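Local coordinates for protein agmatinase (Burkholderia thailandensis, PDB 4DZ4) that probably hydrolyses agmatine to putrescine and urea, using a pair of manganese ions in each subunit, as a member of the arginase family, at residues 33-37 with 73-78; 201-205 with 262-266; 283-288 with 312-316. One frame throughout, in Å; residues are numbered along the deposited sequence.

Contact 1 (33-37 with 73-78); sequences LSFMR and VRAASV
The irregular segment 33-37, in the loop before strand 39-40, crosses the C-terminal end of helix 69-76, with CA atoms 4.5 Å apart for Phe-35 and Arg-74 and 5.3 Å for Met-36 and Ser-77. Met-36 (phi/psi 48/35) and Arg-37 (61/15) are left-handed, and Arg-37 N makes a backbone hydrogen bond to Ser-34 O at 3.1 Å. Ser-77 OG (chi1 p) accepts a hydrogen bond from Met-36 N at 2.9 Å and donates one to Arg-74 O at 2.7 Å, a double role suited to a small hydroxyl residue where the helix ends. Phe-35, chi1 t, brings CE1 to 3.6 Å from Ser-77 CB and 3.9 Å from Val-73 CG1; it and Met-36 wedge between this helix and helix 300-323, touching Ala-309, Cys-310 and Leu-313. Leu-33 (mt) sets CD2 3.6 Å from Val-78 CG1, and they meet Ser-71 and Phe-62, respectively, of two neighbouring subunits. Arg-37, chi1 and chi2 both m, has Val-78 CG1 over a guanidinium face, 3.5 Å from Arg-37 NH2; its NH1 hydrogen-bonds Ala-30 O and Val-32 O, carbonyls that suit an arginine. Arg-74 extends (m, t, t) to salt bridges with Asp-100 and Asp-103. One water donates to Ser-34 O and Arg-74 O; another joins Arg-37 NE to Val-78 O. Ser-77, both waters and the Arg-74/Asp-100 pair, whose aspartate also accepts Phe-35 N, thus hold the loop together, with apolar carbon between them.

Contact 2 (201-205 with 262-266); sequences GIRTW and VAGGL. With EDO (1,2-ethanediol), chain R.
Segments 201-205 and 262-266 run nearly antiparallel, their end-to-end directions 162° apart, with CA atoms 6.5 Å apart for Gly-201 and Gly-265 and 7.6 Å for Arg-203 and Val-262. Hydrogen bonding centres on Arg-203, chi1 p, chi2 and chi3 t, with chi4 -80° turning the guanidinium: NE and NH1 each reach Val-262 O at 2.9 Å, NE bonds weakly to Ala-263 O at 3.3 Å, and NH2 returns to Gly-201 O at 3.0 Å. A guanidinium suits a place ringed by carbonyls; NH2 also binds Cys-249 O. In the arginase fold, 201-205 leaves the end of strand 198-202, turning a corner at Gly-201, and 262-266 lies in the loop between strand 240-246 and helix 268-276, beside the dimanganese site, where Val-262 packs on the metal ligand His-165. Steric fit needs glycines: Gly-201 and Gly-264 have phi 94°, and a CB on Gly-265 would strike Arg-203 NH1. Apolar contacts join Arg-203 CG to Val-262 CG1 at 3.8 Å and Gly-201 CA to Leu-266 CD1 at 3.9 Å; Thr-204 and Val-262 also pack on Leu-83 and His-307 of a neighbouring subunit. A 1,2-ethanediol, probably from the crystallisation liquor, donates from O2 to Trp-205 O at 3.1 Å.

Contact 3 (283-288 with 312-316); sequences LIGADV and LLCLW
This is a buried helix-on-sheet contact in the interior of the alpha/beta arginase fold, where helix 300-323 covers one face of the parallel sheet at strand 282-289. Strand 283-288 and helix 312-316 run nearly antiparallel, at a signed crossing angle of -156°, with their axes 10.3 Å apart at closest approach; CA atoms are 8.0 Å apart for Leu-283 and Trp-316 and 7.7 Å for Ala-286 and Leu-312. Leu-283, Ala-286 and Val-288 point toward the helix, while Ile-284 and Asp-287 point away; the alternation breaks at Ile-284 (phi/psi -94/-19), before the nearly extended Gly-285 (-180/161). Leu-312, an mt rotamer, puts CD1 3.8 Å from Ala-286 CB and 4.2 Å from Val-288 CG2, and CD2 4.0 Å from Leu-283 CD2. One turn later Trp-316 (chi1 m, chi2 -49°) swings its indole to the strand: NE1 donates to Leu-283 O at 2.9 Å and 173°, while Leu-283 CD2, on a tp side chain, touches Trp-316 CE2 at 3.6 Å. The ring edge meets the backbone, with Trp-316 CZ2 3.8 Å from Gly-285 CA; the small Ala-286 leaves space for the indole, its CB 4.0 Å from Trp-316 CH2. Asp-287, on the other side, hydrogen-bonds to Tyr-242, Thr-244 and Thr-142. The interface is therefore mainly hydrophobic, and its single cross-segment hydrogen bond lets a large aromatic ring be buried with its NH satisfied.

From the N terminus, contact 1 comes first: it closes the chain between residues 33 and 78, fastening the loop before strand 39-40 to the end of helix 69-76. Contact 2 then spans 201 to 266, joining the end of strand 198-202 to the loop after strand 240-246, beside the manganese site. Contact 3 closes 283 to 316, laying helix 300-323 on strand 282-289. The three closures follow in series, neither nesting nor crossing. Contacts 2 and 3 reach the same parallel sheet, with centres about 23 Å apart. Contacts 1 and 3 touch directly through helix 300-323, where Phe-35 CE2 packs 3.9 Å from Leu-313 CD1, whereas contact 2 stands apart from both.

Contact 1 (33-37 with 73-78)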
ATOM      1  N   LEU B  33      23.427   5.242   2.199  1.00  9.86           N
ATOM      2  CA  LEU B  33      22.643   5.308   0.962  1.00  9.79           C
ATOM      3  C   LEU B  33      22.898   6.603   0.157  1.00  9.89           C
ATOM      4  O   LEU B  33      21.963   7.354  -0.150  1.00  9.85           O
ATOM      5  CB  LEU B  33      21.136   5.187   1.293  1.00  9.38           C
ATOM      6  CG  LEU B  33      20.692   3.906   2.020  1.00  9.42           C
ATOM      7  CD1 LEU B  33      19.250   4.024   2.533  1.00  9.27           C
ATOM      8  CD2 LEU B  33      20.871   2.652   1.143  1.00  9.84           C
ATOM      9  N   SER B  34      24.152   6.855  -0.228  1.00 10.25           N
ATOM     10  CA  SER B  34      24.411   7.915  -1.222  1.00 10.23           C
ATOM     11  C   SER B  34      24.119   7.356  -2.617  1.00 10.08           C
ATOM     12  O   SER B  34      23.936   6.145  -2.780  1.00 10.34           O
ATOM     13  CB  SER B  34      25.874   8.352  -1.154  1.00 10.58           C
ATOM     14  OG  SER B  34      26.667   7.224  -1.490  1.00 11.00           O
ATOM     15  N   PHE B  35      24.044   8.220  -3.624  1.00  9.91           N
ATOM     16  CA  PHE B  35      23.710   7.725  -4.940  1.00 10.22           C
ATOM     17  C   PHE B  35      24.790   6.790  -5.481  1.00 10.76           C
ATOM     18  O   PHE B  35      25.943   7.176  -5.604  1.00 11.06           O
ATOM     19  CB  PHE B  35      23.438   8.838  -5.965  1.00 10.43           C
ATOM     20  CG  PHE B  35      23.023   8.282  -7.294  1.00 10.59           C
ATOM     21  CD1 PHE B  35      21.702   7.841  -7.491  1.00 10.60           C
ATOM     22  CD2 PHE B  35      23.967   8.100  -8.312  1.00 10.93           C
ATOM     23  CE1 PHE B  35      21.340   7.263  -8.704  1.00 10.78           C
ATOM     24  CE2 PHE B  35      23.611   7.531  -9.529  1.00 11.28           C
ATOM     25  CZ  PHE B  35      22.295   7.102  -9.726  1.00 11.21           C
ATOM     26  N   MET B  36      24.400   5.563  -5.800  1.00 10.81           N
ATOM     27  CA  MET B  36      25.330   4.509  -6.250  1.00 11.56           C
ATOM     28  C   MET B  36      26.545   4.406  -5.330  1.00 11.88           C
ATOM     29  O   MET B  36      27.666   4.091  -5.769  1.00 13.15           O
ATOM     30  CB  MET B  36      25.721   4.676  -7.745  1.00 11.99           C
ATOM     31  CG  MET B  36      24.608   4.177  -8.655  1.00 12.14           C
ATOM     32  SD  MET B  36      25.004   4.318 -10.387  1.00 13.30           S
ATOM     33  CE  MET B  36      26.019   2.848 -10.593  1.00 13.27           C
ATOM     34  N   ARG B  37      26.307   4.642  -4.040  1.00 11.72           N
ATOM     35  CA  ARG B  37      27.342   4.526  -2.986  1.00 11.83           C
ATOM     36  C   ARG B  37      28.534   5.455  -3.133  1.00 12.23           C
ATOM     37  O   ARG B  37      29.558   5.213  -2.502  1.00 12.63           O
ATOM     38  CB  ARG B  37      27.881   3.079  -2.845  1.00 12.25           C
ATOM     39  CG  ARG B  37      26.803   1.994  -2.838  1.00 12.10           C
ATOM     40  CD  ARG B  37      25.875   2.120  -1.640  1.00 11.82           C
ATOM     41  NE  ARG B  37      25.130   0.861  -1.527  1.00 11.70           N
ATOM     42  CZ  ARG B  37      24.452   0.478  -0.452  1.00 11.49           C
ATOM     43  NH1 ARG B  37      24.363   1.273   0.607  1.00 11.66           N
ATOM     44  NH2 ARG B  37      23.867  -0.717  -0.439  1.00 11.74           N
ATOM     45  N   VAL B  73      15.485   8.116  -5.033  1.00  8.18           N
ATOM     46  CA  VAL B  73      16.377   7.682  -6.109  1.00  8.48           C
ATOM     47  C   VAL B  73      17.698   7.126  -5.528  1.00  8.70           C
ATOM     48  O   VAL B  73      18.185   6.095  -5.994  1.00  8.81           O
ATOM     49  CB  VAL B  73      16.628   8.812  -7.125  1.00  8.53           C
ATOM     50  CG1 VAL B  73      17.639   8.355  -8.196  1.00  9.08           C
ATOM     51  CG2 VAL B  73      15.295   9.191  -7.784  1.00  9.00           C
ATOM     52  N   ARG B  74      18.252   7.783  -4.505  1.00  8.57           N
ATOM     53  CA  ARG B  74      19.404   7.221  -3.810  1.00  9.41           C
ATOM     54  C   ARG B  74      19.157   5.802  -3.286  1.00  9.49           C
ATOM     55  O   ARG B  74      19.960   4.897  -3.536  1.00 10.68           O
ATOM     56  CB  ARG B  74      19.876   8.137  -2.673  1.00  8.96           C
ATOM     57  CG  ARG B  74      20.496   9.418  -3.185  1.00  8.96           C
ATOM     58  CD  ARG B  74      20.866  10.289  -2.005  1.00  9.22           C
ATOM     59  NE  ARG B  74      21.566  11.525  -2.420  1.00  9.28           N
ATOM     60  CZ  ARG B  74      21.080  12.773  -2.388  1.00  9.56           C
ATOM     61  NH1 ARG B  74      19.860  13.068  -1.899  1.00  9.03           N
ATOM     62  NH2 ARG B  74      21.866  13.766  -2.782  1.00  9.58           N
ATOM     63  N   ALA B  75      18.047   5.607  -2.563  1.00  9.51           N
ATOM     64  CA  ALA B  75      17.714   4.288  -2.029  1.00  9.60           C
ATOM     65  C   ALA B  75      17.544   3.257  -3.148  1.00  9.70           C
ATOM     66  O   ALA B  75      17.908   2.096  -2.977  1.00 10.10           O
ATOM     67  CB  ALA B  75      16.455   4.346  -1.158  1.00  9.12           C
ATOM     68  N   ALA B  76      16.980   3.675  -4.282  1.00  9.46           N
ATOM     69  CA  ALA B  76      16.730   2.770  -5.389  1.00  9.81           C
ATOM     70  C   ALA B  76      17.972   2.420  -6.197  1.00 10.33           C
ATOM     71  O   ALA B  76      17.891   1.593  -7.116  1.00 10.78           O
ATOM     72  CB  ALA B  76      15.684   3.384  -6.316  1.00  9.56           C
ATOM     73  N   SER B  77      19.084   3.086  -5.911  1.00  9.92           N
ATOM     74  CA  SER B  77      20.306   2.897  -6.702  1.00 10.58           C
ATOM     75  C   SER B  77      21.217   1.774  -6.146  1.00 11.08           C
ATOM     76  O   SER B  77      22.261   1.496  -6.728  1.00 11.41           O
ATOM     77  CB  SER B  77      21.086   4.221  -6.804  1.00 10.63           C
ATOM     78  OG  SER B  77      21.706   4.533  -5.548  1.00 10.98           O
ATOM     79  N   VAL B  78      20.826   1.152  -5.036  1.00 10.86           N
ATOM     80  CA  VAL B  78      21.696   0.143  -4.369  1.00 11.69           C
ATOM     81  C   VAL B  78      22.109  -1.030  -5.244  1.00 12.47           C
ATOM     82  O   VAL B  78      23.280  -1.456  -5.230  1.00 12.74           O
ATOM     83  CB  VAL B  78      21.184  -0.315  -2.976  1.00 11.45           C
ATOM     84  CG1 VAL B  78      21.126   0.876  -2.032  1.00 11.32           C
ATOM     85  CG2 VAL B  78      19.795  -0.949  -3.048  1.00 11.22           C
TER
HETATM   86  O   HOH W   1      22.412   3.979  -1.961  1.00 16.24           O
HETATM   87  O   HOH W   2      24.887  -1.597  -3.079  1.00 12.52           O

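Contact 2 (201-205 with 262-266)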
ATOM      1  N   GLY B 201       8.392  11.711 -25.896  1.00 10.92           N
ATOM      2  CA  GLY B 201       7.372  11.043 -25.081  1.00 10.67           C
ATOM      3  C   GLY B 201       6.146  11.919 -24.804  1.00 10.68           C
ATOM      4  O   GLY B 201       5.216  11.508 -24.089  1.00 10.13           O
ATOM      5  N   ILE B 202       6.144  13.119 -25.383  1.00 10.39           N
ATOM      6  CA  ILE B 202       5.037  14.087 -25.235  1.00 10.36           C
ATOM      7  C   ILE B 202       3.679  13.458 -25.522  1.00 10.81           C
ATOM      8  O   ILE B 202       3.506  12.725 -26.489  1.00 11.15           O
ATOM      9  CB  ILE B 202       5.235  15.343 -26.117  1.00 10.97           C
ATOM     10  CG1 ILE B 202       6.537  16.084 -25.730  1.00 10.48           C
ATOM     11  CG2 ILE B 202       3.986  16.252 -26.029  1.00 10.88           C
ATOM     12  CD1 ILE B 202       6.526  16.700 -24.313  1.00 10.42           C
ATOM     13  N   ARG B 203       2.709  13.744 -24.666  1.00 10.25           N
ATOM     14  CA  ARG B 203       1.354  13.245 -24.890  1.00 10.51           C
ATOM     15  C   ARG B 203       0.342  14.141 -24.181  1.00 10.90           C
ATOM     16  O   ARG B 203      -0.730  13.677 -23.734  1.00 11.01           O
ATOM     17  CB  ARG B 203       1.229  11.776 -24.475  1.00 10.48           C
ATOM     18  CG  ARG B 203       1.737  11.438 -23.087  1.00  9.72           C
ATOM     19  CD  ARG B 203       1.772   9.920 -22.920  1.00  9.61           C
ATOM     20  NE  ARG B 203       2.137   9.475 -21.557  1.00  9.17           N
ATOM     21  CZ  ARG B 203       3.370   9.407 -21.044  1.00  8.87           C
ATOM     22  NH1 ARG B 203       3.529   8.918 -19.811  1.00  8.58           N
ATOM     23  NH2 ARG B 203       4.448   9.788 -21.737  1.00  8.51           N
ATOM     24  N   THR B 204       0.646  15.450 -24.166  1.00 10.86           N
ATOM     25  CA  THR B 204      -0.302  16.457 -23.704  1.00 11.39           C
ATOM     26  C   THR B 204      -0.219  17.654 -24.635  1.00 11.67           C
ATOM     27  O   THR B 204       0.795  17.832 -25.337  1.00 11.30           O
ATOM     28  CB  THR B 204      -0.047  16.925 -22.255  1.00 11.20           C
ATOM     29  OG1 THR B 204       1.339  17.228 -22.058  1.00 10.78           O
ATOM     30  CG2 THR B 204      -0.493  15.829 -21.256  1.00 11.31           C
ATOM     31  N   TRP B 205      -1.289  18.437 -24.648  1.00 12.28           N
ATOM     32  CA  TRP B 205      -1.490  19.439 -25.693  1.00 12.88           C
ATOM     33  C   TRP B 205      -1.078  20.832 -25.303  1.00 13.23           C
ATOM     34  O   TRP B 205      -1.444  21.313 -24.231  1.00 13.04           O
ATOM     35  CB  TRP B 205      -2.963  19.487 -26.122  1.00 13.84           C
ATOM     36  CG  TRP B 205      -3.158  20.455 -27.263  1.00 14.63           C
ATOM     37  CD1 TRP B 205      -3.614  21.763 -27.198  1.00 14.97           C
ATOM     38  CD2 TRP B 205      -2.805  20.238 -28.652  1.00 15.26           C
ATOM     39  NE1 TRP B 205      -3.624  22.341 -28.443  1.00 15.86           N
ATOM     40  CE2 TRP B 205      -3.138  21.484 -29.359  1.00 15.79           C
ATOM     41  CE3 TRP B 205      -2.294  19.153 -29.373  1.00 15.65           C
ATOM     42  CZ2 TRP B 205      -2.946  21.633 -30.729  1.00 16.65           C
ATOM     43  CZ3 TRP B 205      -2.107  19.320 -30.760  1.00 16.36           C
ATOM     44  CH2 TRP B 205      -2.436  20.523 -31.415  1.00 16.48           C
ATOM     45  N   VAL B 262       0.271  10.326 -16.860  1.00  8.78           N
ATOM     46  CA  VAL B 262      -0.510  10.411 -18.110  1.00  8.88           C
ATOM     47  C   VAL B 262      -0.402   9.058 -18.834  1.00  8.86           C
ATOM     48  O   VAL B 262       0.724   8.604 -19.157  1.00  8.75           O
ATOM     49  CB  VAL B 262       0.023  11.524 -19.047  1.00  9.12           C
ATOM     50  CG1 VAL B 262      -0.868  11.667 -20.273  1.00  9.63           C
ATOM     51  CG2 VAL B 262       0.134  12.859 -18.312  1.00  9.24           C
ATOM     52  N   ALA B 263      -1.546   8.424 -19.091  1.00  8.58           N
ATOM     53  CA  ALA B 263      -1.533   7.103 -19.746  1.00  8.72           C
ATOM     54  C   ALA B 263      -0.889   7.163 -21.146  1.00  9.09           C
ATOM     55  O   ALA B 263      -0.948   8.208 -21.815  1.00  9.34           O
ATOM     56  CB  ALA B 263      -2.969   6.627 -19.897  1.00  8.55           C
ATOM     57  N   GLY B 264      -0.338   6.028 -21.581  1.00  9.19           N
ATOM     58  CA  GLY B 264       0.165   5.850 -22.969  1.00  9.37           C
ATOM     59  C   GLY B 264       1.655   6.129 -23.157  1.00  9.65           C
ATOM     60  O   GLY B 264       2.091   6.461 -24.269  1.00 10.32           O
ATOM     61  N   GLY B 265       2.439   6.052 -22.100  1.00  9.33           N
ATOM     62  CA  GLY B 265       3.845   6.487 -22.171  1.00  9.40           C
ATOM     63  C   GLY B 265       4.825   5.387 -22.585  1.00  9.98           C
ATOM     64  O   GLY B 265       4.441   4.321 -23.078  1.00 10.70           O
ATOM     65  N   LEU B 266       6.100   5.685 -22.390  1.00 10.09           N
ATOM     66  CA  LEU B 266       7.196   4.793 -22.730  1.00 11.13           C
ATOM     67  C   LEU B 266       7.434   3.713 -21.697  1.00 10.81           C
ATOM     68  O   LEU B 266       7.161   3.897 -20.516  1.00 10.71           O
ATOM     69  CB  LEU B 266       8.483   5.616 -22.891  1.00 11.79           C
ATOM     70  CG  LEU B 266       8.759   6.264 -24.255  1.00 13.47           C
ATOM     71  CD1 LEU B 266       7.671   7.128 -24.804  1.00 13.89           C
ATOM     72  CD2 LEU B 266      10.068   7.046 -24.223  1.00 13.58           C
TER
HETATM   73  C1  EDO R 403      -3.835  24.847 -24.668  1.00 26.14           C
HETATM   74  O1  EDO R 403      -2.403  25.110 -24.749  1.00 23.94           O
HETATM   75  C2  EDO R 403      -4.251  24.006 -23.450  1.00 25.14           C
HETATM   76  O2  EDO R 403      -4.176  22.585 -23.707  1.00 25.02           O

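Contact 3 (283-288 with 312-316)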
ATOM      1  N   LEU B 283      26.990  16.250 -24.112  1.00 18.57           N
ATOM      2  CA  LEU B 283      26.131  16.326 -22.951  1.00 17.86           C
ATOM      3  C   LEU B 283      26.855  17.103 -21.843  1.00 17.64           C
ATOM      4  O   LEU B 283      27.862  16.629 -21.317  1.00 17.85           O
ATOM      5  CB  LEU B 283      25.819  14.906 -22.502  1.00 18.29           C
ATOM      6  CG  LEU B 283      24.992  14.785 -21.239  1.00 18.74           C
ATOM      7  CD1 LEU B 283      23.580  15.306 -21.464  1.00 18.79           C
ATOM      8  CD2 LEU B 283      24.982  13.328 -20.757  1.00 19.56           C
ATOM      9  N   ILE B 284      26.354  18.294 -21.525  1.00 17.45           N
ATOM     10  CA  ILE B 284      27.024  19.219 -20.571  1.00 17.74           C
ATOM     11  C   ILE B 284      26.521  19.080 -19.135  1.00 16.35           C
ATOM     12  O   ILE B 284      27.190  19.512 -18.200  1.00 16.85           O
ATOM     13  CB  ILE B 284      26.808  20.702 -20.979  1.00 18.99           C
ATOM     14  CG1 ILE B 284      25.330  21.113 -20.751  1.00 19.17           C
ATOM     15  CG2 ILE B 284      27.235  20.909 -22.411  1.00 21.07           C
ATOM     16  CD1 ILE B 284      25.004  22.582 -20.870  1.00 20.22           C
ATOM     17  N   GLY B 285      25.341  18.482 -18.979  1.00 14.90           N
ATOM     18  CA  GLY B 285      24.653  18.412 -17.682  1.00 13.53           C
ATOM     19  C   GLY B 285      23.352  17.661 -17.864  1.00 12.57           C
ATOM     20  O   GLY B 285      22.844  17.546 -18.982  1.00 12.75           O
ATOM     21  N   ALA B 286      22.789  17.173 -16.769  1.00 11.80           N
ATOM     22  CA  ALA B 286      21.525  16.413 -16.857  1.00 11.25           C
ATOM     23  C   ALA B 286      20.780  16.421 -15.541  1.00 10.68           C
ATOM     24  O   ALA B 286      21.375  16.667 -14.496  1.00 10.96           O
ATOM     25  CB  ALA B 286      21.783  14.974 -17.296  1.00 11.27           C
ATOM     26  N   ASP B 287      19.489  16.091 -15.598  1.00 10.49           N
ATOM     27  CA  ASP B 287      18.731  15.896 -14.374  1.00 10.27           C
ATOM     28  C   ASP B 287      17.652  14.838 -14.590  1.00 10.12           C
ATOM     29  O   ASP B 287      17.317  14.511 -15.732  1.00  9.92           O
ATOM     30  CB  ASP B 287      18.208  17.247 -13.808  1.00 10.54           C
ATOM     31  CG  ASP B 287      17.230  17.947 -14.730  1.00 10.74           C
ATOM     32  OD1 ASP B 287      16.326  17.287 -15.299  1.00 10.77           O
ATOM     33  OD2 ASP B 287      17.333  19.184 -14.877  1.00 11.55           O
ATOM     34  N   VAL B 288      17.188  14.275 -13.479  1.00  9.45           N
ATOM     35  CA  VAL B 288      16.142  13.269 -13.498  1.00  9.22           C
ATOM     36  C   VAL B 288      15.159  13.718 -12.419  1.00  8.91           C
ATOM     37  O   VAL B 288      15.524  13.785 -11.245  1.00  8.83           O
ATOM     38  CB  VAL B 288      16.713  11.878 -13.172  1.00  9.70           C
ATOM     39  CG1 VAL B 288      15.595  10.833 -13.241  1.00  9.84           C
ATOM     40  CG2 VAL B 288      17.876  11.544 -14.120  1.00 10.41           C
ATOM     41  N   LEU B 312      23.431   7.838 -17.640  1.00 12.50           N
ATOM     42  CA  LEU B 312      24.049   9.156 -17.844  1.00 12.44           C
ATOM     43  C   LEU B 312      25.507   9.174 -17.356  1.00 12.65           C
ATOM     44  O   LEU B 312      26.399   9.675 -18.063  1.00 13.05           O
ATOM     45  CB  LEU B 312      23.211  10.277 -17.181  1.00 11.80           C
ATOM     46  CG  LEU B 312      21.840  10.481 -17.862  1.00 11.80           C
ATOM     47  CD1 LEU B 312      20.918  11.290 -16.970  1.00 11.33           C
ATOM     48  CD2 LEU B 312      22.021  11.171 -19.220  1.00 11.97           C
ATOM     49  N   LEU B 313      25.763   8.627 -16.161  1.00 12.37           N
ATOM     50  CA  LEU B 313      27.158   8.490 -15.693  1.00 12.77           C
ATOM     51  C   LEU B 313      28.016   7.696 -16.687  1.00 13.82           C
ATOM     52  O   LEU B 313      29.155   8.052 -16.936  1.00 14.32           O
ATOM     53  CB  LEU B 313      27.261   7.832 -14.311  1.00 12.55           C
ATOM     54  CG  LEU B 313      26.576   8.675 -13.221  1.00 11.89           C
ATOM     55  CD1 LEU B 313      26.643   7.969 -11.872  1.00 12.24           C
ATOM     56  CD2 LEU B 313      27.262  10.023 -13.120  1.00 12.15           C
ATOM     57  N   CYS B 314      27.467   6.619 -17.223  1.00 13.74           N
ATOM     58  CA  CYS B 314      28.238   5.769 -18.112  1.00 14.95           C
ATOM     59  C   CYS B 314      28.562   6.496 -19.405  1.00 15.32           C
ATOM     60  O   CYS B 314      29.653   6.320 -19.941  1.00 16.05           O
ATOM     61  CB  CYS B 314      27.487   4.449 -18.347  1.00 15.18           C
ATOM     62  SG  CYS B 314      27.478   3.367 -16.900  1.00 15.87           S
ATOM     63  N   LEU B 315      27.625   7.319 -19.888  1.00 14.94           N
ATOM     64  CA  LEU B 315      27.870   8.151 -21.074  1.00 15.51           C
ATOM     65  C   LEU B 315      29.056   9.073 -20.817  1.00 16.03           C
ATOM     66  O   LEU B 315      29.954   9.176 -21.661  1.00 17.22           O
ATOM     67  CB  LEU B 315      26.654   8.965 -21.476  1.00 14.98           C
ATOM     68  CG  LEU B 315      25.484   8.157 -22.072  1.00 15.04           C
ATOM     69  CD1 LEU B 315      24.259   9.053 -22.195  1.00 14.89           C
ATOM     70  CD2 LEU B 315      25.874   7.607 -23.434  1.00 16.03           C
ATOM     71  N   TRP B 316      29.071   9.713 -19.646  1.00 15.22           N
ATOM     72  CA  TRP B 316      30.230  10.538 -19.292  1.00 16.04           C
ATOM     73  C   TRP B 316      31.531   9.771 -19.150  1.00 16.62           C
ATOM     74  O   TRP B 316      32.588  10.286 -19.541  1.00 17.21           O
ATOM     75  CB  TRP B 316      29.939  11.395 -18.060  1.00 15.63           C
ATOM     76  CG  TRP B 316      29.078  12.605 -18.354  1.00 15.27           C
ATOM     77  CD1 TRP B 316      29.231  13.558 -19.371  1.00 15.86           C
ATOM     78  CD2 TRP B 316      27.903  13.059 -17.583  1.00 14.75           C
ATOM     79  NE1 TRP B 316      28.247  14.527 -19.293  1.00 15.40           N
ATOM     80  CE2 TRP B 316      27.426  14.294 -18.239  1.00 14.86           C
ATOM     81  CE3 TRP B 316      27.228  12.580 -16.467  1.00 14.29           C
ATOM     82  CZ2 TRP B 316      26.304  14.994 -17.778  1.00 14.31           C
ATOM     83  CZ3 TRP B 316      26.100  13.296 -16.009  1.00 13.90           C
ATOM     84  CH2 TRP B 316      25.677  14.494 -16.635  1.00 13.65           C
TER